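Local coordinates for protein glucoamylase (Thermoanaerobacterium thermosaccharolyticum, PDB 1LF6) that hydrolyses terminal alpha-1,4-linked glucose units from the non-reducing ends of glucan chains, releasing beta-D-glucose as a family 15 glycoside hydrolase, at residues I75-T80 against Y149-A154; K477-Q482 against Y679-A684; L539-V544 against V671-D676. One frame throughout, in Å; residues are numbered along the deposited sequence.

Interaction 1. Residues I75-T80 against Y149-A154; sequences IKFIVT and YKLYLA
Ile78 and Tyr152 grip each other through two short backbone bonds, Ile78 N to Tyr152 O at 2.7 Å and Tyr152 N to Ile78 O, also 2.7 Å. Lys76 with Ala154 and Thr80 with Lys150 form the flanking hydrogen-bonded pairs of this antiparallel ladder, six bonds in all, while Phe77–Leu153 and Val79–Leu151 are the non-hydrogen-bonded pairs. On the face carrying Phe77, Val79, Leu151 and Leu153, the Leu153 methyl CD1 lies over the Phe77 ring in a CH-pi contact, 3.8 Å from the ring centroid and displaced toward the rim at CE1. Leu151 reaches the same ring obliquely, its CD1 3.7 Å from Phe77 CD1. In both leucines CG stands anti to the backbone N (chi1 -178° and -177°), and from there the CD1 methyls reach the ring. On the reverse face the Thr80 methyl CG2 meets the edge of the Tyr152 ring, 3.5 Å from CE1, while Thr80 OG1 bonds to Phe85 O and Gly82 N. Lys76 NZ pairs with Asp88. The backbone polar groups facing across this buried ladder are thus satisfied within it, and its two faces serve different neighbours: Phe77, Val79 and Leu151 pack on strand 118-126 of the other sheet of the beta sandwich, Ile78 and Tyr152 on Leu213 of helix 209-216.

Interaction 2. Residues K477-Q482 against Y679-A684; sequences KADNWQ and YKRYVA
Arg681 carries its CG anti to the backbone N (chi1 -166°) and runs extended to NE, while Asp479 turns CG beside its own backbone N (chi1 -70°), and the two meet at about a right angle. The carboxylate and guanidinium are nearly coplanar, 12° apart, and the arginine grips side-on: NE gives a nearly straight bond to Asp479 OD2 at 3.0 Å, and NH1 one to Asp479 OD1 at 2.9 Å. Both oxygens use their syn lone pairs. Asp479 OD2 has a second donor, the hydroxyl of Tyr682, which meets it nearly along its C-O axis with OH 2.7 Å away, so this one oxygen accepts two hydrogen bonds, which would probably stabilise the aspartate's negative charge. Between helix and tyrosine the packing is close. Gln482 CG sits over one face of the Tyr682 ring, 3.4 Å from CD1, and its side chain slides past the tyrosine in the opposite direction with its amide roughly parallel to the ring. Arg681 CG lies over the other face, so the ring is sandwiched. Ala478 CB adds a contact 3.5 Å from Tyr682 OH. The Gln482 amide is anchored elsewhere, NE2 bonding to Val544 O, and the Tyr682 side chain also touches Val452 of helix 445-464. A bidentate salt bridge backed by an aromatic hydroxyl thus pins the chain's last short helix, 676-682, to helix 468-489 of the (alpha/alpha) barrel, the six-hairpin toroid characteristic of family 15.

Interaction 3. Residues L539-V544 against V671-D676; sequences LVRLGV and VLDMPD
Arg541 and Asp673 form a side-on salt bridge at the heart of the contact, with Arg541 NE to Asp673 OD1 at 2.8 Å and Arg541 NH1 to Asp673 OD2 also at 2.8 Å. The first bond is straight and uses the syn lone pair of OD1; the second is more bent, its donor lying 22° out of the carboxylate plane, and the two flat groups are turned 38° against each other. The arginine bends at chi2 (58°) to bring CD round toward the loop, and there Val671 CG1 rests 3.8 Å from Arg541 CD. Beside the bridge a water donates to Arg541 O (2.9 Å) and to Asp673 O (2.8 Å), tying the two backbones together. Met674 lies against the helix end: its CB comes within 3.4 Å of Arg541 O, and its sulphur SD sits 3.6 Å from Gly543 CA. Pro675 CG packs against Leu542 O. In the next shell, Arg541 NH2 makes a salt bridge to Glu658, so the guanidinium spans two acids, and Met608 of helix 600-612 and Ile661 of helix 653-668 both touch the Arg541 and Asp673 side chains. Asp673 lies in a type I turn from Val671 to Met674, whose closing bond is weak, and Pro675 takes the N-cap place of helix 676-682. In the segment 539-544, Gly543, with positive phi, ends helix 538-541 in a Schellman motif. The whole is a helix C-terminus docked on an inter-helix loop, within the helical catalytic domain of glucoamylase.

Interaction 1 lies in the beta-sandwich domain, on the opposite side of the chain's centre from the other two, its centre about 63 Å from that of interaction 2 and about 53 Å from that of interaction 3. It is buried and depends on backbone ladder bonds and apolar side chains. Interactions 2 and 3 belong to the helical part, have centres about 12 Å apart and touch: Tyr679 CD1 packs 3.4 Å from Met674 CE. The loop 671-676 leads straight into the helix that interaction 2 fixes. Both use bidentate arginine–aspartate bridges, but interaction 3 is buried with a bridging water, whereas interaction 2 is only partly buried, near the chain's end.

Interaction 1. Residues I75-T80 against Y149-A154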
loop_
_atom_site.group_PDB
_atom_site.type_symbol
_atom_site.label_atom_id
_atom_site.label_comp_id
_atom_site.label_asym_id
_atom_site.label_seq_id
_atom_site.Cartn_x
_atom_site.Cartn_y
_atom_site.Cartn_z
ATOM N N ILE A 75 -5.418 9.757 15.339
ATOM C CA ILE A 75 -6.294 10.841 15.771
ATOM C C ILE A 75 -7.561 10.087 16.154
ATOM O O ILE A 75 -8.324 9.661 15.284
ATOM C CB ILE A 75 -6.628 11.831 14.638
ATOM C CG1 ILE A 75 -5.350 12.461 14.086
ATOM C CG2 ILE A 75 -7.535 12.934 15.177
ATOM C CD1 ILE A 75 -5.582 13.392 12.901
ATOM N N LYS A 76 -7.769 9.899 17.454
ATOM C CA LYS A 76 -8.927 9.156 17.928
ATOM C C LYS A 76 -9.696 9.849 19.044
ATOM O O LYS A 76 -9.215 10.809 19.657
ATOM C CB LYS A 76 -8.483 7.775 18.417
ATOM C CG LYS A 76 -7.584 7.837 19.647
ATOM C CD LYS A 76 -7.066 6.464 20.038
ATOM C CE LYS A 76 -6.109 6.563 21.219
ATOM N NZ LYS A 76 -5.586 5.231 21.621
ATOM N N PHE A 77 -10.898 9.345 19.302
ATOM C CA PHE A 77 -11.750 9.886 20.350
ATOM C C PHE A 77 -11.753 8.980 21.570
ATOM O O PHE A 77 -11.687 7.754 21.446
ATOM C CB PHE A 77 -13.191 10.040 19.852
ATOM C CG PHE A 77 -13.417 11.267 19.024
ATOM C CD1 PHE A 77 -13.296 12.532 19.590
ATOM C CD2 PHE A 77 -13.744 11.163 17.677
ATOM C CE1 PHE A 77 -13.496 13.676 18.826
ATOM C CE2 PHE A 77 -13.946 12.299 16.908
ATOM C CZ PHE A 77 -13.823 13.560 17.483
ATOM N N ILE A 78 -11.820 9.599 22.744
ATOM C CA ILE A 78 -11.878 8.869 24.002
ATOM C C ILE A 78 -13.094 9.413 24.740
ATOM O O ILE A 78 -13.257 10.629 24.866
ATOM C CB ILE A 78 -10.624 9.105 24.877
ATOM C CG1 ILE A 78 -9.360 8.781 24.078
ATOM C CG2 ILE A 78 -10.695 8.228 26.123
ATOM C CD1 ILE A 78 -9.305 7.352 23.564
ATOM N N VAL A 79 -13.952 8.518 25.214
ATOM C CA VAL A 79 -15.155 8.938 25.924
ATOM C C VAL A 79 -15.215 8.359 27.329
ATOM O O VAL A 79 -14.736 7.255 27.580
ATOM C CB VAL A 79 -16.434 8.524 25.155
ATOM C CG1 VAL A 79 -16.361 7.063 24.785
ATOM C CG2 VAL A 79 -17.669 8.779 26.006
ATOM N N THR A 80 -15.799 9.124 28.243
ATOM C CA THR A 80 -15.937 8.697 29.624
ATOM C C THR A 80 -17.188 9.320 30.232
ATOM O O THR A 80 -17.794 10.217 29.645
ATOM C CB THR A 80 -14.715 9.125 30.464
ATOM O OG1 THR A 80 -14.820 8.560 31.776
ATOM C CG2 THR A 80 -14.648 10.641 30.580
ATOM N N TYR A 149 -21.848 12.331 29.565
ATOM C CA TYR A 149 -20.615 11.886 28.932
ATOM C C TYR A 149 -19.626 13.009 28.645
ATOM O O TYR A 149 -19.995 14.181 28.547
ATOM C CB TYR A 149 -20.945 11.159 27.623
ATOM C CG TYR A 149 -21.779 9.911 27.808
ATOM C CD1 TYR A 149 -21.216 8.745 28.325
ATOM C CD2 TYR A 149 -23.136 9.900 27.485
ATOM C CE1 TYR A 149 -21.982 7.596 28.514
ATOM C CE2 TYR A 149 -23.912 8.756 27.672
ATOM C CZ TYR A 149 -23.330 7.609 28.186
ATOM O OH TYR A 149 -24.085 6.472 28.366
ATOM N N LYS A 150 -18.358 12.632 28.524
ATOM C CA LYS A 150 -17.292 13.575 28.210
ATOM C C LYS A 150 -16.594 13.019 26.975
ATOM O O LYS A 150 -16.359 11.816 26.881
ATOM C CB LYS A 150 -16.290 13.684 29.365
ATOM C CG LYS A 150 -16.761 14.493 30.568
ATOM C CD LYS A 150 -17.838 13.767 31.358
ATOM C CE LYS A 150 -18.188 14.538 32.627
ATOM N NZ LYS A 150 -19.344 13.941 33.351
ATOM N N LEU A 151 -16.268 13.890 26.029
ATOM C CA LEU A 151 -15.606 13.452 24.809
ATOM C C LEU A 151 -14.255 14.131 24.653
ATOM O O LEU A 151 -14.157 15.358 24.699
ATOM C CB LEU A 151 -16.484 13.765 23.595
ATOM C CG LEU A 151 -15.948 13.320 22.237
ATOM C CD1 LEU A 151 -15.913 11.802 22.160
ATOM C CD2 LEU A 151 -16.834 13.888 21.141
ATOM N N TYR A 152 -13.212 13.327 24.471
ATOM C CA TYR A 152 -11.869 13.863 24.311
ATOM C C TYR A 152 -11.226 13.384 23.015
ATOM O O TYR A 152 -11.447 12.257 22.574
ATOM C CB TYR A 152 -10.989 13.469 25.502
ATOM C CG TYR A 152 -11.612 13.763 26.852
ATOM C CD1 TYR A 152 -12.493 12.860 27.445
ATOM C CD2 TYR A 152 -11.335 14.954 27.527
ATOM C CE1 TYR A 152 -13.083 13.132 28.677
ATOM C CE2 TYR A 152 -11.922 15.238 28.759
ATOM C CZ TYR A 152 -12.797 14.322 29.327
ATOM O OH TYR A 152 -13.391 14.600 30.539
ATOM N N LEU A 153 -10.429 14.261 22.414
ATOM C CA LEU A 153 -9.735 13.966 21.170
ATOM C C LEU A 153 -8.244 13.844 21.464
ATOM O O LEU A 153 -7.655 14.732 22.083
ATOM C CB LEU A 153 -9.973 15.092 20.159
ATOM C CG LEU A 153 -9.378 14.924 18.756
ATOM C CD1 LEU A 153 -10.017 13.722 18.081
ATOM C CD2 LEU A 153 -9.618 16.183 17.933
ATOM N N ALA A 154 -7.637 12.744 21.023
ATOM C CA ALA A 154 -6.210 12.514 21.241
ATOM C C ALA A 154 -5.476 12.457 19.909
ATOM O O ALA A 154 -5.660 11.529 19.123
ATOM C CB ALA A 154 -5.998 11.218 22.014
#

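Interaction 2. Residues K477-Q482 against Y679-A684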
loop_
_atom_site.group_PDB
_atom_site.type_symbol
_atom_site.label_atom_id
_atom_site.label_comp_id
_atom_site.label_asym_id
_atom_site.label_seq_id
_atom_site.Cartn_x
_atom_site.Cartn_y
_atom_site.Cartn_z
ATOM N N LYS A 477 19.499 -13.694 -27.964
ATOM C CA LYS A 477 19.700 -13.969 -26.552
ATOM C C LYS A 477 18.386 -14.487 -25.970
ATOM O O LYS A 477 18.356 -15.516 -25.291
ATOM C CB LYS A 477 20.132 -12.689 -25.830
ATOM C CG LYS A 477 20.644 -12.897 -24.414
ATOM C CD LYS A 477 21.943 -13.708 -24.383
ATOM C CE LYS A 477 23.089 -12.972 -25.052
ATOM N NZ LYS A 477 24.372 -13.726 -24.940
ATOM N N ALA A 478 17.297 -13.781 -26.260
ATOM C CA ALA A 478 15.976 -14.160 -25.768
ATOM C C ALA A 478 15.614 -15.588 -26.159
ATOM O O ALA A 478 15.122 -16.360 -25.332
ATOM C CB ALA A 478 14.924 -13.183 -26.300
ATOM N N ASP A 479 15.857 -15.936 -27.421
ATOM C CA ASP A 479 15.558 -17.270 -27.919
ATOM C C ASP A 479 16.401 -18.323 -27.204
ATOM O O ASP A 479 15.912 -19.407 -26.873
ATOM C CB ASP A 479 15.819 -17.351 -29.427
ATOM C CG ASP A 479 14.804 -16.561 -30.244
ATOM O OD1 ASP A 479 14.965 -16.503 -31.479
ATOM O OD2 ASP A 479 13.845 -16.006 -29.662
ATOM N N ASN A 480 17.669 -17.999 -26.976
ATOM C CA ASN A 480 18.583 -18.910 -26.300
ATOM C C ASN A 480 18.119 -19.167 -24.868
ATOM O O ASN A 480 17.972 -20.318 -24.446
ATOM C CB ASN A 480 20.000 -18.325 -26.293
ATOM C CG ASN A 480 20.985 -19.191 -25.526
ATOM O OD1 ASN A 480 21.203 -20.357 -25.867
ATOM N ND2 ASN A 480 21.586 -18.628 -24.484
ATOM N N TRP A 481 17.887 -18.093 -24.123
ATOM C CA TRP A 481 17.439 -18.222 -22.741
ATOM C C TRP A 481 16.081 -18.912 -22.661
ATOM O O TRP A 481 15.825 -19.683 -21.740
ATOM C CB TRP A 481 17.370 -16.842 -22.076
ATOM C CG TRP A 481 18.712 -16.177 -21.923
ATOM C CD1 TRP A 481 19.927 -16.671 -22.315
ATOM C CD2 TRP A 481 18.974 -14.897 -21.332
ATOM N NE1 TRP A 481 20.924 -15.777 -22.002
ATOM C CE2 TRP A 481 20.367 -14.682 -21.399
ATOM C CE3 TRP A 481 18.166 -13.909 -20.753
ATOM C CZ2 TRP A 481 20.969 -13.519 -20.907
ATOM C CZ3 TRP A 481 18.765 -12.754 -20.264
ATOM C CH2 TRP A 481 20.149 -12.571 -20.346
ATOM N N GLN A 482 15.217 -18.650 -23.635
ATOM C CA GLN A 482 13.898 -19.265 -23.647
ATOM C C GLN A 482 14.038 -20.780 -23.777
ATOM O O GLN A 482 13.312 -21.531 -23.125
ATOM C CB GLN A 482 13.062 -18.706 -24.805
ATOM C CG GLN A 482 11.552 -18.977 -24.719
ATOM C CD GLN A 482 11.150 -20.355 -25.220
ATOM O OE1 GLN A 482 11.856 -20.974 -26.017
ATOM N NE2 GLN A 482 9.994 -20.832 -24.770
ATOM N N TYR A 679 4.083 -13.662 -26.886
ATOM C CA TYR A 679 3.162 -14.777 -27.026
ATOM C C TYR A 679 3.227 -15.369 -28.435
ATOM O O TYR A 679 3.316 -16.587 -28.606
ATOM C CB TYR A 679 1.732 -14.314 -26.724
ATOM C CG TYR A 679 0.672 -15.337 -27.062
ATOM C CD1 TYR A 679 0.385 -16.387 -26.194
ATOM C CD2 TYR A 679 -0.013 -15.277 -28.276
ATOM C CE1 TYR A 679 -0.557 -17.356 -26.527
ATOM C CE2 TYR A 679 -0.954 -16.241 -28.619
ATOM C CZ TYR A 679 -1.221 -17.276 -27.743
ATOM O OH TYR A 679 -2.139 -18.234 -28.090
ATOM N N LYS A 680 3.187 -14.506 -29.444
ATOM C CA LYS A 680 3.213 -14.964 -30.826
ATOM C C LYS A 680 4.479 -15.729 -31.187
ATOM O O LYS A 680 4.437 -16.667 -31.976
ATOM C CB LYS A 680 3.020 -13.778 -31.778
ATOM C CG LYS A 680 1.567 -13.317 -31.878
ATOM C CD LYS A 680 1.418 -12.054 -32.712
ATOM C CE LYS A 680 2.089 -10.863 -32.035
ATOM N NZ LYS A 680 1.937 -9.597 -32.803
ATOM N N ARG A 681 5.600 -15.347 -30.592
ATOM C CA ARG A 681 6.862 -16.000 -30.892
ATOM C C ARG A 681 7.103 -17.320 -30.158
ATOM O O ARG A 681 7.710 -18.237 -30.708
ATOM C CB ARG A 681 8.019 -15.051 -30.583
ATOM C CG ARG A 681 9.350 -15.492 -31.176
ATOM C CD ARG A 681 10.475 -14.534 -30.821
ATOM N NE ARG A 681 11.725 -14.925 -31.469
ATOM C CZ ARG A 681 11.951 -14.825 -32.778
ATOM N NH1 ARG A 681 13.114 -15.213 -33.284
ATOM N NH2 ARG A 681 11.019 -14.323 -33.577
ATOM N N TYR A 682 6.614 -17.424 -28.929
ATOM C CA TYR A 682 6.861 -18.617 -28.127
ATOM C C TYR A 682 5.678 -19.493 -27.757
ATOM O O TYR A 682 5.816 -20.713 -27.674
ATOM C CB TYR A 682 7.570 -18.204 -26.836
ATOM C CG TYR A 682 8.839 -17.417 -27.060
ATOM C CD1 TYR A 682 9.982 -18.030 -27.577
ATOM C CD2 TYR A 682 8.907 -16.060 -26.742
ATOM C CE1 TYR A 682 11.163 -17.312 -27.766
ATOM C CE2 TYR A 682 10.082 -15.332 -26.928
ATOM C CZ TYR A 682 11.207 -15.967 -27.433
ATOM O OH TYR A 682 12.386 -15.277 -27.550
ATOM N N VAL A 683 4.521 -18.883 -27.533
ATOM C CA VAL A 683 3.342 -19.635 -27.121
ATOM C C VAL A 683 2.259 -19.840 -28.175
ATOM O O VAL A 683 1.455 -20.762 -28.053
ATOM C CB VAL A 683 2.706 -18.980 -25.884
ATOM C CG1 VAL A 683 1.459 -19.737 -25.461
ATOM C CG2 VAL A 683 3.708 -18.956 -24.760
ATOM N N ALA A 684 2.233 -18.994 -29.200
ATOM C CA ALA A 684 1.227 -19.115 -30.250
ATOM C C ALA A 684 1.257 -20.511 -30.872
ATOM O O ALA A 684 2.193 -21.280 -30.565
ATOM C CB ALA A 684 1.463 -18.058 -31.325
ATOM O OXT ALA A 684 0.348 -20.823 -31.673
#

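Interaction 3. Residues L539-V544 against V671-D676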
loop_
_atom_site.group_PDB
_atom_site.type_symbol
_atom_site.label_atom_id
_atom_site.label_comp_id
_atom_site.label_asym_id
_atom_site.label_seq_id
_atom_site.Cartn_x
_atom_site.Cartn_y
_atom_site.Cartn_z
ATOM N N LEU A 539 5.536 -17.618 -16.555
ATOM C CA LEU A 539 5.944 -18.157 -17.848
ATOM C C LEU A 539 4.796 -18.043 -18.844
ATOM O O LEU A 539 4.995 -17.623 -19.980
ATOM C CB LEU A 539 6.356 -19.631 -17.718
ATOM C CG LEU A 539 7.700 -19.956 -17.052
ATOM C CD1 LEU A 539 7.723 -21.427 -16.651
ATOM C CD2 LEU A 539 8.853 -19.628 -18.003
ATOM N N VAL A 540 3.594 -18.420 -18.417
ATOM C CA VAL A 540 2.422 -18.349 -19.287
ATOM C C VAL A 540 1.867 -16.918 -19.359
ATOM O O VAL A 540 1.480 -16.442 -20.426
ATOM C CB VAL A 540 1.311 -19.322 -18.807
ATOM C CG1 VAL A 540 1.876 -20.743 -18.665
ATOM C CG2 VAL A 540 0.744 -18.860 -17.490
ATOM N N ARG A 541 1.840 -16.235 -18.218
ATOM C CA ARG A 541 1.356 -14.861 -18.139
ATOM C C ARG A 541 2.074 -13.956 -19.147
ATOM O O ARG A 541 1.458 -13.093 -19.779
ATOM C CB ARG A 541 1.576 -14.325 -16.721
ATOM C CG ARG A 541 1.068 -12.909 -16.473
ATOM C CD ARG A 541 -0.425 -12.776 -16.749
ATOM N NE ARG A 541 -0.950 -11.524 -16.211
ATOM C CZ ARG A 541 -1.286 -11.321 -14.937
ATOM N NH1 ARG A 541 -1.744 -10.138 -14.556
ATOM N NH2 ARG A 541 -1.194 -12.300 -14.044
ATOM N N LEU A 542 3.377 -14.159 -19.300
ATOM C CA LEU A 542 4.177 -13.348 -20.219
ATOM C C LEU A 542 4.248 -13.871 -21.656
ATOM O O LEU A 542 4.876 -13.244 -22.507
ATOM C CB LEU A 542 5.594 -13.185 -19.660
ATOM C CG LEU A 542 5.705 -12.222 -18.473
ATOM C CD1 LEU A 542 6.964 -12.511 -17.670
ATOM C CD2 LEU A 542 5.704 -10.790 -19.001
ATOM N N GLY A 543 3.599 -15.004 -21.922
ATOM C CA GLY A 543 3.601 -15.580 -23.260
ATOM C C GLY A 543 4.871 -16.318 -23.638
ATOM O O GLY A 543 5.185 -16.487 -24.826
ATOM N N VAL A 544 5.606 -16.765 -22.625
ATOM C CA VAL A 544 6.859 -17.481 -22.829
ATOM C C VAL A 544 6.609 -18.981 -22.972
ATOM O O VAL A 544 7.311 -19.664 -23.718
ATOM C CB VAL A 544 7.834 -17.194 -21.660
ATOM C CG1 VAL A 544 9.109 -18.007 -21.813
ATOM C CG2 VAL A 544 8.164 -15.703 -21.636
ATOM N N VAL A 671 -6.017 -12.587 -21.616
ATOM C CA VAL A 671 -5.025 -11.967 -20.748
ATOM C C VAL A 671 -4.656 -10.597 -21.310
ATOM O O VAL A 671 -3.803 -10.474 -22.187
ATOM C CB VAL A 671 -3.783 -12.870 -20.644
ATOM C CG1 VAL A 671 -2.758 -12.270 -19.689
ATOM C CG2 VAL A 671 -4.218 -14.258 -20.166
ATOM N N LEU A 672 -5.309 -9.568 -20.778
ATOM C CA LEU A 672 -5.116 -8.202 -21.229
ATOM C C LEU A 672 -3.734 -7.570 -21.074
ATOM O O LEU A 672 -3.420 -6.625 -21.795
ATOM C CB LEU A 672 -6.170 -7.302 -20.584
ATOM C CG LEU A 672 -7.608 -7.611 -21.024
ATOM C CD1 LEU A 672 -8.586 -6.723 -20.278
ATOM C CD2 LEU A 672 -7.727 -7.400 -22.523
ATOM N N ASP A 673 -2.905 -8.071 -20.159
ATOM C CA ASP A 673 -1.573 -7.489 -19.992
ATOM C C ASP A 673 -0.411 -8.297 -20.588
ATOM O O ASP A 673 0.754 -7.993 -20.324
ATOM C CB ASP A 673 -1.297 -7.196 -18.510
ATOM C CG ASP A 673 -1.253 -8.454 -17.649
ATOM O OD1 ASP A 673 -1.579 -9.550 -18.149
ATOM O OD2 ASP A 673 -0.901 -8.329 -16.463
ATOM N N MET A 674 -0.712 -9.310 -21.395
ATOM C CA MET A 674 0.350 -10.110 -22.004
ATOM C C MET A 674 0.855 -9.461 -23.293
ATOM O O MET A 674 0.068 -9.117 -24.172
ATOM C CB MET A 674 -0.145 -11.535 -22.301
ATOM C CG MET A 674 0.878 -12.414 -23.029
ATOM S SD MET A 674 0.350 -14.122 -23.185
ATOM C CE MET A 674 -1.051 -13.937 -24.338
ATOM N N PRO A 675 2.175 -9.260 -23.406
ATOM C CA PRO A 675 2.740 -8.648 -24.613
ATOM C C PRO A 675 2.593 -9.614 -25.794
ATOM O O PRO A 675 3.189 -10.689 -25.808
ATOM C CB PRO A 675 4.192 -8.388 -24.215
ATOM C CG PRO A 675 4.480 -9.509 -23.228
ATOM C CD PRO A 675 3.220 -9.538 -22.401
ATOM N N ASP A 676 1.790 -9.224 -26.778
ATOM C CA ASP A 676 1.509 -10.076 -27.930
ATOM C C ASP A 676 2.689 -10.623 -28.725
ATOM O O ASP A 676 2.652 -11.771 -29.162
ATOM C CB ASP A 676 0.544 -9.373 -28.894
ATOM C CG ASP A 676 0.985 -7.973 -29.232
ATOM O OD1 ASP A 676 0.623 -7.475 -30.320
ATOM O OD2 ASP A 676 1.692 -7.366 -28.404
HETATM O O HOH W 1 1.890 -10.243 -19.171
#